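PDB 2EQ7: 2-oxoglutarate dehydrogenase E3 component from Thermus thermophilus, which probably reoxidises the dihydrolipoyl groups of its multienzyme complex, as a FAD-containing dihydrolipoamide dehydrogenase that passes the electrons to NAD+. Local coordinates for residues 229-234 / 243-248; 169-174 / 194-199; 9-14 / 38-43. All coordinates share one frame; numbering follows the deposited sequence.

Contact 1: residues 229-234 / 243-248; sequences VRVTAV and VELEGG. With NAD (nicotinamide-adenine-dinucleotide), chain E.
Glu244 O draws in three donors from Thr232 and Ala233, whose backbones both face it in a classic beta bulge of the hairpin of strands 231-237 and 240-245. Thr232 N makes the principal bond to Glu244 O at 2.9 Å, while Thr232 OG1 and Ala233 N add weak ones. The Thr232 hydroxyl lies between its own backbone N and carbonyl carbon (chi1 53°), a turn that points it at this oxygen and sets CG2 against the backbone of Glu246. Past the bulge Glu244 N returns a bond to Ala233 O; before it, Glu246 N reaches Arg230 O at 2.9 Å. Arg230 and Glu246 also pair through their side chains: Arg230 NE gives a long salt-bridge bond of 3.3 Å to Glu246 OE2, arriving from above the carboxylate plane, with the two flat groups turned 60° apart. Water 1 joins Arg230 N to the same oxygen. Among the apolar side chains, Leu245 CD2 meets Val229 CG1 at 3.6 Å and also touches Val231 CG2; Leu196 of the neighbouring parallel sheet packs on Leu245 and Val231. Val231 N donates to NAD N1A and Val231 O accepts from NAD N6A, each at 3.2 Å. Val231 thus reads this adenine edge through its backbone, with one donor and one acceptor, a pairing that suits a 6-amino purine.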
loop_
_atom_site.group_PDB
_atom_site.type_symbol
_atom_site.label_atom_id
_atom_site.label_comp_id
_atom_site.label_asym_id
_atom_site.label_seq_id
_atom_site.Cartn_x
_atom_site.Cartn_y
_atom_site.Cartn_z
ATOM N N VAL A 229 4.364 -34.635 -5.664
ATOM C CA VAL A 229 3.841 -35.362 -6.814
ATOM C C VAL A 229 4.594 -35.013 -8.093
ATOM O O VAL A 229 4.561 -33.873 -8.543
ATOM C CB VAL A 229 2.347 -35.031 -7.041
ATOM C CG1 VAL A 229 1.850 -35.677 -8.328
ATOM C CG2 VAL A 229 1.529 -35.519 -5.862
ATOM N N ARG A 230 5.266 -35.993 -8.685
ATOM C CA ARG A 230 5.988 -35.730 -9.921
ATOM C C ARG A 230 5.152 -36.158 -11.118
ATOM O O ARG A 230 4.836 -37.338 -11.278
ATOM C CB ARG A 230 7.327 -36.472 -9.945
ATOM C CG ARG A 230 8.171 -36.166 -11.187
ATOM C CD ARG A 230 9.582 -36.724 -11.060
ATOM N NE ARG A 230 9.619 -38.184 -11.103
ATOM C CZ ARG A 230 9.640 -38.900 -12.223
ATOM N NH1 ARG A 230 9.630 -38.297 -13.405
ATOM N NH2 ARG A 230 9.680 -40.223 -12.163
ATOM N N VAL A 231 4.769 -35.190 -11.944
ATOM C CA VAL A 231 3.993 -35.490 -13.142
ATOM C C VAL A 231 4.986 -36.051 -14.149
ATOM O O VAL A 231 6.064 -35.486 -14.348
ATOM C CB VAL A 231 3.332 -34.220 -13.715
ATOM C CG1 VAL A 231 2.733 -34.511 -15.082
ATOM C CG2 VAL A 231 2.253 -33.731 -12.758
ATOM N N THR A 232 4.621 -37.157 -14.786
ATOM C CA THR A 232 5.505 -37.812 -15.739
ATOM C C THR A 232 5.100 -37.633 -17.195
ATOM O O THR A 232 5.892 -37.900 -18.096
ATOM C CB THR A 232 5.589 -39.317 -15.443
ATOM O OG1 THR A 232 4.265 -39.864 -15.393
ATOM C CG2 THR A 232 6.287 -39.558 -14.112
ATOM N N ALA A 233 3.869 -37.194 -17.432
ATOM C CA ALA A 233 3.411 -36.991 -18.797
ATOM C C ALA A 233 2.086 -36.253 -18.859
ATOM O O ALA A 233 1.247 -36.378 -17.968
ATOM C CB ALA A 233 3.282 -38.334 -19.513
ATOM N N VAL A 234 1.924 -35.470 -19.917
ATOM C CA VAL A 234 0.697 -34.727 -20.161
ATOM C C VAL A 234 0.450 -34.874 -21.654
ATOM O O VAL A 234 1.305 -34.510 -22.470
ATOM C CB VAL A 234 0.843 -33.232 -19.797
ATOM C CG1 VAL A 234 -0.480 -32.511 -20.041
ATOM C CG2 VAL A 234 1.259 -33.091 -18.342
ATOM N N VAL A 243 -3.195 -36.623 -17.543
ATOM C CA VAL A 243 -1.967 -36.353 -16.825
ATOM C C VAL A 243 -1.580 -37.610 -16.064
ATOM O O VAL A 243 -2.379 -38.150 -15.299
ATOM C CB VAL A 243 -2.173 -35.192 -15.825
ATOM C CG1 VAL A 243 -0.909 -34.964 -15.012
ATOM C CG2 VAL A 243 -2.576 -33.926 -16.581
ATOM N N GLU A 244 -0.363 -38.090 -16.290
ATOM C CA GLU A 244 0.107 -39.279 -15.595
ATOM C C GLU A 244 1.073 -38.874 -14.492
ATOM O O GLU A 244 1.891 -37.971 -14.672
ATOM C CB GLU A 244 0.790 -40.240 -16.568
ATOM C CG GLU A 244 1.192 -41.560 -15.923
ATOM C CD GLU A 244 1.583 -42.621 -16.932
ATOM O OE1 GLU A 244 1.966 -43.729 -16.504
ATOM O OE2 GLU A 244 1.507 -42.351 -18.151
ATOM N N LEU A 245 0.971 -39.542 -13.347
ATOM C CA LEU A 245 1.828 -39.250 -12.205
ATOM C C LEU A 245 2.801 -40.397 -11.967
ATOM O O LEU A 245 2.545 -41.531 -12.372
ATOM C CB LEU A 245 0.983 -39.056 -10.943
ATOM C CG LEU A 245 -0.195 -38.082 -10.992
ATOM C CD1 LEU A 245 -0.859 -38.023 -9.619
ATOM C CD2 LEU A 245 0.289 -36.704 -11.412
ATOM N N GLU A 246 3.918 -40.099 -11.311
ATOM C CA GLU A 246 4.894 -41.132 -11.008
ATOM C C GLU A 246 4.142 -42.188 -10.209
ATOM O O GLU A 246 3.428 -41.860 -9.263
ATOM C CB GLU A 246 6.039 -40.566 -10.170
ATOM C CG GLU A 246 7.114 -41.594 -9.848
ATOM C CD GLU A 246 8.238 -41.035 -9.001
ATOM O OE1 GLU A 246 9.167 -41.802 -8.679
ATOM O OE2 GLU A 246 8.200 -39.836 -8.658
ATOM N N GLY A 247 4.290 -43.448 -10.596
ATOM C CA GLY A 247 3.591 -44.508 -9.891
ATOM C C GLY A 247 2.518 -45.129 -10.763
ATOM O O GLY A 247 2.202 -46.310 -10.623
ATOM N N GLY A 248 1.944 -44.332 -11.662
ATOM C CA GLY A 248 0.921 -44.855 -12.550
ATOM C C GLY A 248 -0.423 -44.150 -12.554
ATOM O O GLY A 248 -1.177 -44.283 -13.514
HETATM P PA NAD E . 8.294 -21.551 -10.862
HETATM O O1A NAD E . 9.723 -21.823 -10.636
HETATM O O2A NAD E . 7.911 -20.176 -10.110
HETATM O O5B NAD E . 7.407 -22.756 -10.268
HETATM C C5B NAD E . 7.714 -23.960 -10.976
HETATM C C4B NAD E . 7.218 -25.143 -10.136
HETATM O O4B NAD E . 7.010 -26.305 -10.962
HETATM C C3B NAD E . 8.256 -25.513 -9.065
HETATM O O3B NAD E . 7.691 -25.347 -7.753
HETATM C C2B NAD E . 8.607 -26.980 -9.394
HETATM O O2B NAD E . 8.918 -27.746 -8.228
HETATM C C1B NAD E . 7.341 -27.453 -10.145
HETATM N N9A NAD E . 7.594 -28.633 -11.001
HETATM C C8A NAD E . 8.654 -28.834 -11.854
HETATM N N7A NAD E . 8.542 -29.990 -12.446
HETATM C C5A NAD E . 7.414 -30.606 -12.020
HETATM C C6A NAD E . 6.771 -31.849 -12.296
HETATM N N6A NAD E . 7.321 -32.750 -13.198
HETATM N N1A NAD E . 5.611 -32.138 -11.658
HETATM C C2A NAD E . 5.060 -31.287 -10.782
HETATM N N3A NAD E . 5.629 -30.114 -10.497
HETATM C C4A NAD E . 6.789 -29.737 -11.083
HETATM O O3 NAD E . 8.070 -21.420 -12.469
HETATM P PN NAD E . 6.820 -20.443 -12.873
HETATM O O1N NAD E . 5.744 -20.436 -11.766
HETATM O O2N NAD E . 6.198 -20.963 -14.192
HETATM O O5D NAD E . 7.315 -18.912 -13.091
HETATM C C5D NAD E . 8.587 -18.910 -13.750
HETATM C C4D NAD E . 9.374 -17.638 -13.371
HETATM O O4D NAD E . 8.560 -16.427 -13.559
HETATM C C3D NAD E . 9.822 -17.677 -11.895
HETATM O O3D NAD E . 11.207 -17.351 -11.779
HETATM C C2D NAD E . 8.913 -16.665 -11.188
HETATM O O2D NAD E . 9.575 -16.013 -10.099
HETATM C C1D NAD E . 8.488 -15.682 -12.294
HETATM N N1N NAD E . 7.106 -15.203 -12.027
HETATM C C2N NAD E . 6.918 -14.225 -11.116
HETATM C C3N NAD E . 5.605 -13.752 -10.835
HETATM C C7N NAD E . 5.364 -12.687 -9.834
HETATM O O7N NAD E . 6.291 -12.227 -9.207
HETATM N N7N NAD E . 4.107 -12.229 -9.614
HETATM C C4N NAD E . 4.513 -14.334 -11.535
HETATM C C5N NAD E . 4.759 -15.343 -12.466
HETATM C C6N NAD E . 6.075 -15.761 -12.693
HETATM O O HOH W 1 5.994 -38.269 -6.990
HETATM O O HOH W 2 10.460 -38.877 -7.980
#

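Contact 2: residues 169-174 / 194-199; sequences RLIVVG and IVLEYM. With NAD (nicotinamide-adenine-dinucleotide), chain E.
Ile171 and Leu196 pack together on one face of a parallel strand pair, Ile171 CG2 resting 3.8 Å from Leu196 CD1 as the two side chains slant across each other. Ile171 CG2 stands opposite the backbone N (chi1 -72° for CG1), which turns this methyl toward the leucine, while CG1 lies against CB of Ile194, its partner in register. Val231, Val243 and Leu245 of the adjoining hairpin close over Leu196. The other face carries Val172 and Val195: CG2 of Val195 abuts Val172 CB at 4.1 Å, and its CG1 leans toward the carbonyls of Val172 and Gly174. Between the faces the backbones are stitched by four bonds, Ile194 N to Leu170 O, Val172 N to Ile194 O, Leu196 N to Val172 O and Gly174 N to Leu196 O, the last at 2.8 Å.

At the C-terminal ends of the strands the NAD ribose lies where Gly174 has no side chain. Gly174 sets its CA 3.4 Å from NAD O4B, where a CB would collide with that ribose oxygen. Glu197, bent at chi2 (59°), turns its carboxylate to the two ribose hydroxyls: OE1 accepts from NAD O3B at 2.8 Å and OE2 from NAD O2B at 2.5 Å. Met199 N steadies OE2 from the anti side, and Gly175 N holds OE1. A tight glycine turn after the first strand and an acid gripping both ribose hydroxyls after the second are the signature of an NAD-binding Rossmann beta-alpha-beta unit.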
loop_
_atom_site.group_PDB
_atom_site.type_symbol
_atom_site.label_atom_id
_atom_site.label_comp_id
_atom_site.label_asym_id
_atom_site.label_seq_id
_atom_site.Cartn_x
_atom_site.Cartn_y
_atom_site.Cartn_z
ATOM N N ARG A 169 -12.775 -28.790 -15.383
ATOM C CA ARG A 169 -11.664 -29.245 -14.560
ATOM C C ARG A 169 -10.357 -28.747 -15.164
ATOM O O ARG A 169 -10.085 -28.967 -16.344
ATOM C CB ARG A 169 -11.627 -30.776 -14.484
ATOM C CG ARG A 169 -12.821 -31.404 -13.776
ATOM C CD ARG A 169 -12.677 -32.922 -13.698
ATOM N NE ARG A 169 -12.593 -33.533 -15.023
ATOM C CZ ARG A 169 -12.424 -34.834 -15.239
ATOM N NH1 ARG A 169 -12.320 -35.670 -14.215
ATOM N NH2 ARG A 169 -12.357 -35.299 -16.480
ATOM N N LEU A 170 -9.561 -28.060 -14.352
ATOM C CA LEU A 170 -8.268 -27.559 -14.794
ATOM C C LEU A 170 -7.188 -28.168 -13.912
ATOM O O LEU A 170 -7.279 -28.111 -12.688
ATOM C CB LEU A 170 -8.199 -26.027 -14.673
ATOM C CG LEU A 170 -6.793 -25.418 -14.824
ATOM C CD1 LEU A 170 -6.298 -25.601 -16.254
ATOM C CD2 LEU A 170 -6.825 -23.938 -14.459
ATOM N N ILE A 171 -6.181 -28.775 -14.526
ATOM C CA ILE A 171 -5.081 -29.326 -13.751
ATOM C C ILE A 171 -3.896 -28.417 -14.031
ATOM O O ILE A 171 -3.612 -28.092 -15.186
ATOM C CB ILE A 171 -4.725 -30.771 -14.164
ATOM C CG1 ILE A 171 -5.815 -31.730 -13.679
ATOM C CG2 ILE A 171 -3.372 -31.171 -13.562
ATOM C CD1 ILE A 171 -5.551 -33.185 -14.037
ATOM N N VAL A 172 -3.240 -27.979 -12.964
ATOM C CA VAL A 172 -2.081 -27.109 -13.067
ATOM C C VAL A 172 -0.864 -27.918 -12.652
ATOM O O VAL A 172 -0.799 -28.423 -11.532
ATOM C CB VAL A 172 -2.209 -25.895 -12.123
ATOM C CG1 VAL A 172 -0.958 -25.013 -12.226
ATOM C CG2 VAL A 172 -3.459 -25.095 -12.472
ATOM N N VAL A 173 0.088 -28.063 -13.566
ATOM C CA VAL A 173 1.307 -28.796 -13.260
ATOM C C VAL A 173 2.354 -27.762 -12.874
ATOM O O VAL A 173 2.816 -26.988 -13.716
ATOM C CB VAL A 173 1.798 -29.597 -14.472
ATOM C CG1 VAL A 173 3.071 -30.349 -14.113
ATOM C CG2 VAL A 173 0.701 -30.570 -14.924
ATOM N N GLY A 174 2.712 -27.751 -11.596
ATOM C CA GLY A 174 3.692 -26.800 -11.104
ATOM C C GLY A 174 3.032 -25.832 -10.139
ATOM O O GLY A 174 2.146 -25.069 -10.526
ATOM N N ILE A 194 -6.939 -28.463 -9.736
ATOM C CA ILE A 194 -6.016 -29.365 -9.060
ATOM C C ILE A 194 -4.592 -28.940 -9.387
ATOM O O ILE A 194 -4.204 -28.919 -10.553
ATOM C CB ILE A 194 -6.190 -30.819 -9.534
ATOM C CG1 ILE A 194 -7.607 -31.310 -9.216
ATOM C CG2 ILE A 194 -5.144 -31.706 -8.862
ATOM C CD1 ILE A 194 -7.909 -32.697 -9.758
ATOM N N VAL A 195 -3.826 -28.592 -8.359
ATOM C CA VAL A 195 -2.439 -28.188 -8.555
ATOM C C VAL A 195 -1.526 -29.323 -8.123
ATOM O O VAL A 195 -1.619 -29.808 -6.992
ATOM C CB VAL A 195 -2.098 -26.936 -7.731
ATOM C CG1 VAL A 195 -0.636 -26.552 -7.948
ATOM C CG2 VAL A 195 -3.022 -25.793 -8.131
ATOM N N LEU A 196 -0.654 -29.748 -9.031
ATOM C CA LEU A 196 0.283 -30.833 -8.758
ATOM C C LEU A 196 1.687 -30.249 -8.652
ATOM O O LEU A 196 2.188 -29.648 -9.601
ATOM C CB LEU A 196 0.227 -31.867 -9.883
ATOM C CG LEU A 196 -1.162 -32.447 -10.187
ATOM C CD1 LEU A 196 -1.103 -33.290 -11.451
ATOM C CD2 LEU A 196 -1.653 -33.280 -9.000
ATOM N N GLU A 197 2.317 -30.439 -7.495
ATOM C CA GLU A 197 3.653 -29.908 -7.241
ATOM C C GLU A 197 4.631 -31.007 -6.838
ATOM O O GLU A 197 4.346 -31.811 -5.957
ATOM C CB GLU A 197 3.567 -28.840 -6.143
ATOM C CG GLU A 197 4.896 -28.394 -5.556
ATOM C CD GLU A 197 5.836 -27.810 -6.585
ATOM O OE1 GLU A 197 5.400 -26.940 -7.372
ATOM O OE2 GLU A 197 7.020 -28.213 -6.596
ATOM N N TYR A 198 5.781 -31.023 -7.501
ATOM C CA TYR A 198 6.830 -32.013 -7.259
ATOM C C TYR A 198 7.467 -31.900 -5.879
ATOM O O TYR A 198 7.658 -32.906 -5.187
ATOM C CB TYR A 198 7.916 -31.872 -8.330
ATOM C CG TYR A 198 9.114 -32.775 -8.127
ATOM C CD1 TYR A 198 8.980 -34.162 -8.151
ATOM C CD2 TYR A 198 10.385 -32.240 -7.919
ATOM C CE1 TYR A 198 10.084 -34.997 -7.977
ATOM C CE2 TYR A 198 11.494 -33.064 -7.743
ATOM C CZ TYR A 198 11.336 -34.442 -7.774
ATOM O OH TYR A 198 12.430 -35.261 -7.606
ATOM N N MET A 199 7.809 -30.678 -5.482
ATOM C CA MET A 199 8.439 -30.451 -4.185
ATOM C C MET A 199 7.452 -30.568 -3.025
ATOM O O MET A 199 6.248 -30.712 -3.231
ATOM C CB MET A 199 9.117 -29.078 -4.159
ATOM C CG MET A 199 10.226 -28.912 -5.198
ATOM S SD MET A 199 11.567 -30.125 -5.034
ATOM C CE MET A 199 12.706 -29.223 -3.997
HETATM P PA NAD E . 8.294 -21.551 -10.862
HETATM O O1A NAD E . 9.723 -21.823 -10.636
HETATM O O2A NAD E . 7.911 -20.176 -10.110
HETATM O O5B NAD E . 7.407 -22.756 -10.268
HETATM C C5B NAD E . 7.714 -23.960 -10.976
HETATM C C4B NAD E . 7.218 -25.143 -10.136
HETATM O O4B NAD E . 7.010 -26.305 -10.962
HETATM C C3B NAD E . 8.256 -25.513 -9.065
HETATM O O3B NAD E . 7.691 -25.347 -7.753
HETATM C C2B NAD E . 8.607 -26.980 -9.394
HETATM O O2B NAD E . 8.918 -27.746 -8.228
HETATM C C1B NAD E . 7.341 -27.453 -10.145
HETATM N N9A NAD E . 7.594 -28.633 -11.001
HETATM C C8A NAD E . 8.654 -28.834 -11.854
HETATM N N7A NAD E . 8.542 -29.990 -12.446
HETATM C C5A NAD E . 7.414 -30.606 -12.020
HETATM C C6A NAD E . 6.771 -31.849 -12.296
HETATM N N6A NAD E . 7.321 -32.750 -13.198
HETATM N N1A NAD E . 5.611 -32.138 -11.658
HETATM C C2A NAD E . 5.060 -31.287 -10.782
HETATM N N3A NAD E . 5.629 -30.114 -10.497
HETATM C C4A NAD E . 6.789 -29.737 -11.083
HETATM O O3 NAD E . 8.070 -21.420 -12.469
HETATM P PN NAD E . 6.820 -20.443 -12.873
HETATM O O1N NAD E . 5.744 -20.436 -11.766
HETATM O O2N NAD E . 6.198 -20.963 -14.192
HETATM O O5D NAD E . 7.315 -18.912 -13.091
HETATM C C5D NAD E . 8.587 -18.910 -13.750
HETATM C C4D NAD E . 9.374 -17.638 -13.371
HETATM O O4D NAD E . 8.560 -16.427 -13.559
HETATM C C3D NAD E . 9.822 -17.677 -11.895
HETATM O O3D NAD E . 11.207 -17.351 -11.779
HETATM C C2D NAD E . 8.913 -16.665 -11.188
HETATM O O2D NAD E . 9.575 -16.013 -10.099
HETATM C C1D NAD E . 8.488 -15.682 -12.294
HETATM N N1N NAD E . 7.106 -15.203 -12.027
HETATM C C2N NAD E . 6.918 -14.225 -11.116
HETATM C C3N NAD E . 5.605 -13.752 -10.835
HETATM C C7N NAD E . 5.364 -12.687 -9.834
HETATM O O7N NAD E . 6.291 -12.227 -9.207
HETATM N N7N NAD E . 4.107 -12.229 -9.614
HETATM C C4N NAD E . 4.513 -14.334 -11.535
HETATM C C5N NAD E . 4.759 -15.343 -12.466
HETATM C C6N NAD E . 6.075 -15.761 -12.693
#

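Contact 3: residues 9-14 / 38-43; sequences AGPGGY and GTCLRV. With FAD (flavin-adenine dinucleotide), chain D.
Gly10 and Gly38 bring their CA atoms to 3.5 Å, backbone against backbone, so close that a CB on Gly38 would run into Gly10 CA. This is the glycine-rich turn of a Rossmann-type FAD site, with Gly10 as N-cap of helix 11-22 and the pyrophosphate lying beside the N-terminal turns of the two helices. A CB on Gly10 would collide with FAD O1A, and the positive phi of Gly38 by itself favours glycine. Gly12 N donates to FAD O1P at 2.9 Å from the first helix; from the second, Thr39 N binds O1A and Thr39 OG1 binds O2A. The dipoles of the two helices therefore probably add to these bonds in balancing the phosphate charge.

Pro11 bridges the helices: its CG presses on Cys40 CB at 3.5 Å while CD lies near FAD O1A and O5'. Replacing this ring with a glycine would probably open a gap beside Cys40 and let the turn under the phosphates flex. Cys40 is disulfide-bonded to Cys45 and also packs on His434 of the second subunit. Tyr14 and Leu41 come from opposite directions, Tyr14 OH lying 3.8 Å from Leu41 CD1, with Val95 of helix 77-101 touching both side chains. Arg42 curls back at chi3 over Gly38 O, which sits against one guanidinium face, and its NH2 donates at 2.9 Å and 166° to FAD O3B, near the guanidinium plane.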
loop_
_atom_site.group_PDB
_atom_site.type_symbol
_atom_site.label_atom_id
_atom_site.label_comp_id
_atom_site.label_asym_id
_atom_site.label_seq_id
_atom_site.Cartn_x
_atom_site.Cartn_y
_atom_site.Cartn_z
ATOM N N ALA A 9 12.081 -5.694 -26.305
ATOM C CA ALA A 9 11.370 -4.531 -25.782
ATOM C C ALA A 9 10.467 -4.853 -24.600
ATOM O O ALA A 9 9.358 -4.324 -24.493
ATOM C CB ALA A 9 10.554 -3.871 -26.893
ATOM N N GLY A 10 10.939 -5.736 -23.726
ATOM C CA GLY A 10 10.185 -6.074 -22.535
ATOM C C GLY A 10 10.562 -5.060 -21.469
ATOM O O GLY A 10 11.244 -4.079 -21.776
ATOM N N PRO A 11 10.137 -5.259 -20.212
ATOM C CA PRO A 11 10.441 -4.348 -19.101
ATOM C C PRO A 11 11.911 -3.954 -19.035
ATOM O O PRO A 11 12.245 -2.807 -18.734
ATOM C CB PRO A 11 10.013 -5.149 -17.877
ATOM C CG PRO A 11 8.851 -5.930 -18.387
ATOM C CD PRO A 11 9.324 -6.398 -19.747
ATOM N N GLY A 12 12.792 -4.911 -19.307
ATOM C CA GLY A 12 14.212 -4.619 -19.267
ATOM C C GLY A 12 14.638 -3.727 -20.419
ATOM O O GLY A 12 15.216 -2.661 -20.211
ATOM N N GLY A 13 14.339 -4.161 -21.638
ATOM C CA GLY A 13 14.722 -3.397 -22.810
ATOM C C GLY A 13 14.069 -2.036 -22.995
ATOM O O GLY A 13 14.761 -1.062 -23.309
ATOM N N TYR A 14 12.756 -1.935 -22.805
ATOM C CA TYR A 14 12.127 -0.637 -23.023
ATOM C C TYR A 14 12.446 0.400 -21.951
ATOM O O TYR A 14 12.491 1.594 -22.246
ATOM C CB TYR A 14 10.609 -0.781 -23.269
ATOM C CG TYR A 14 9.689 -0.974 -22.078
ATOM C CD1 TYR A 14 9.462 0.051 -21.161
ATOM C CD2 TYR A 14 8.966 -2.157 -21.930
ATOM C CE1 TYR A 14 8.531 -0.098 -20.130
ATOM C CE2 TYR A 14 8.036 -2.316 -20.909
ATOM C CZ TYR A 14 7.821 -1.285 -20.015
ATOM O OH TYR A 14 6.887 -1.448 -19.015
ATOM N N GLY A 38 7.023 -6.730 -24.174
ATOM C CA GLY A 38 7.544 -8.036 -23.809
ATOM C C GLY A 38 6.550 -8.997 -23.188
ATOM O O GLY A 38 5.338 -8.855 -23.343
ATOM N N THR A 39 7.077 -9.984 -22.472
ATOM C CA THR A 39 6.252 -10.988 -21.817
ATOM C C THR A 39 5.270 -10.357 -20.839
ATOM O O THR A 39 4.079 -10.661 -20.844
ATOM C CB THR A 39 7.138 -11.979 -21.043
ATOM O OG1 THR A 39 7.970 -12.688 -21.970
ATOM C CG2 THR A 39 6.289 -12.965 -20.246
ATOM N N CYS A 40 5.789 -9.471 -20.002
ATOM C CA CYS A 40 4.998 -8.809 -18.974
ATOM C C CYS A 40 3.758 -8.102 -19.490
ATOM O O CYS A 40 2.657 -8.357 -19.010
ATOM C CB CYS A 40 5.892 -7.826 -18.248
ATOM S SG CYS A 40 5.316 -7.020 -16.716
ATOM N N LEU A 41 3.927 -7.217 -20.470
ATOM C CA LEU A 41 2.780 -6.486 -20.994
ATOM C C LEU A 41 1.896 -7.289 -21.947
ATOM O O LEU A 41 0.669 -7.187 -21.890
ATOM C CB LEU A 41 3.246 -5.183 -21.659
ATOM C CG LEU A 41 3.503 -4.012 -20.693
ATOM C CD1 LEU A 41 4.541 -4.393 -19.620
ATOM C CD2 LEU A 41 3.972 -2.795 -21.487
ATOM N N ARG A 42 2.506 -8.106 -22.800
ATOM C CA ARG A 42 1.749 -8.892 -23.768
ATOM C C ARG A 42 1.044 -10.138 -23.241
ATOM O O ARG A 42 -0.123 -10.369 -23.556
ATOM C CB ARG A 42 2.653 -9.316 -24.936
ATOM C CG ARG A 42 3.169 -8.158 -25.782
ATOM C CD ARG A 42 3.972 -8.641 -26.990
ATOM N NE ARG A 42 5.280 -9.202 -26.636
ATOM C CZ ARG A 42 5.520 -10.486 -26.379
ATOM N NH1 ARG A 42 4.542 -11.381 -26.430
ATOM N NH2 ARG A 42 6.752 -10.881 -26.080
ATOM N N VAL A 43 1.743 -10.935 -22.439
ATOM C CA VAL A 43 1.170 -12.186 -21.956
ATOM C C VAL A 43 1.597 -12.552 -20.544
ATOM O O VAL A 43 1.590 -13.732 -20.170
ATOM C CB VAL A 43 1.580 -13.350 -22.887
ATOM C CG1 VAL A 43 1.052 -13.109 -24.296
ATOM C CG2 VAL A 43 3.102 -13.479 -22.913
HETATM P PA FAD D . 10.709 -10.205 -21.690
HETATM O O1A FAD D . 9.614 -9.326 -21.212
HETATM O O2A FAD D . 10.470 -11.528 -21.938
HETATM O O5B FAD D . 10.953 -9.550 -23.046
HETATM C C5B FAD D . 11.927 -10.064 -24.021
HETATM C C4B FAD D . 11.457 -9.537 -25.398
HETATM O O4B FAD D . 12.521 -9.869 -26.351
HETATM C C3B FAD D . 10.167 -10.149 -25.978
HETATM O O3B FAD D . 9.164 -9.234 -26.272
HETATM C C2B FAD D . 10.665 -11.006 -27.137
HETATM O O2B FAD D . 9.737 -11.104 -28.183
HETATM C C1B FAD D . 11.867 -10.242 -27.603
HETATM N N9A FAD D . 12.955 -10.974 -28.254
HETATM C C8A FAD D . 13.555 -12.140 -27.823
HETATM N N7A FAD D . 14.533 -12.544 -28.635
HETATM C C5A FAD D . 14.575 -11.603 -29.636
HETATM C C6A FAD D . 15.435 -11.465 -30.829
HETATM N N6A FAD D . 16.393 -12.306 -31.152
HETATM N N1A FAD D . 15.163 -10.358 -31.617
HETATM C C2A FAD D . 14.177 -9.458 -31.315
HETATM N N3A FAD D . 13.354 -9.509 -30.246
HETATM C C4A FAD D . 13.589 -10.597 -29.435
HETATM N N1 FAD D . 6.837 -10.374 -13.180
HETATM C C2 FAD D . 6.578 -9.492 -12.223
HETATM O O2 FAD D . 7.436 -8.789 -11.770
HETATM N N3 FAD D . 5.256 -9.328 -11.691
HETATM C C4 FAD D . 4.187 -10.087 -12.151
HETATM O O4 FAD D . 3.082 -9.919 -11.677
HETATM C C4X FAD D . 4.466 -11.055 -13.203
HETATM N N5 FAD D . 3.468 -11.822 -13.703
HETATM C C5X FAD D . 3.773 -12.714 -14.715
HETATM C C6 FAD D . 2.707 -13.505 -15.235
HETATM C C7 FAD D . 2.922 -14.413 -16.257
HETATM C C7M FAD D . 1.762 -15.231 -16.784
HETATM C C8 FAD D . 4.271 -14.573 -16.825
HETATM C C8M FAD D . 4.571 -15.543 -17.952
HETATM C C9 FAD D . 5.332 -13.799 -16.309
HETATM C C9A FAD D . 5.097 -12.880 -15.267
HETATM N N10 FAD D . 6.129 -12.051 -14.692
HETATM C C10 FAD D . 5.844 -11.162 -13.697
HETATM C "C1'" FAD D . 7.518 -12.162 -15.201
HETATM C "C2'" FAD D . 7.829 -10.940 -16.095
HETATM O "O2'" FAD D . 6.899 -10.970 -17.180
HETATM C "C3'" FAD D . 9.260 -11.052 -16.592
HETATM O "O3'" FAD D . 10.147 -11.048 -15.478
HETATM C "C4'" FAD D . 9.604 -9.850 -17.465
HETATM O "O4'" FAD D . 8.728 -9.781 -18.619
HETATM C "C5'" FAD D . 11.045 -10.008 -17.903
HETATM O "O5'" FAD D . 11.432 -8.768 -18.802
HETATM P P FAD D . 12.514 -8.947 -19.845
HETATM O O1P FAD D . 12.643 -7.526 -20.435
HETATM O O2P FAD D . 13.700 -9.481 -19.325
HETATM O O3P FAD D . 12.042 -9.950 -20.835
#

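From the N terminus, contact 3 closes first, bringing the glycine turn after strand 2-7 back against helix 38-43 across a span that includes strand 27-31. Contact 2 then closes a beta-alpha-beta crossover through helix 177-188, and contact 1 a short hairpin further on. The three follow in series, with no nesting or crossing. Contacts 1 and 2 touch, their centres about 10 Å apart: a probable hydrogen bond from Val229 N to Glu197 O and the packing around Leu196 fasten the hairpin to the parallel sheet, and both meet NAD. Contact 3 belongs to the FAD-binding part, its nearest atoms about 14 Å from contact 2.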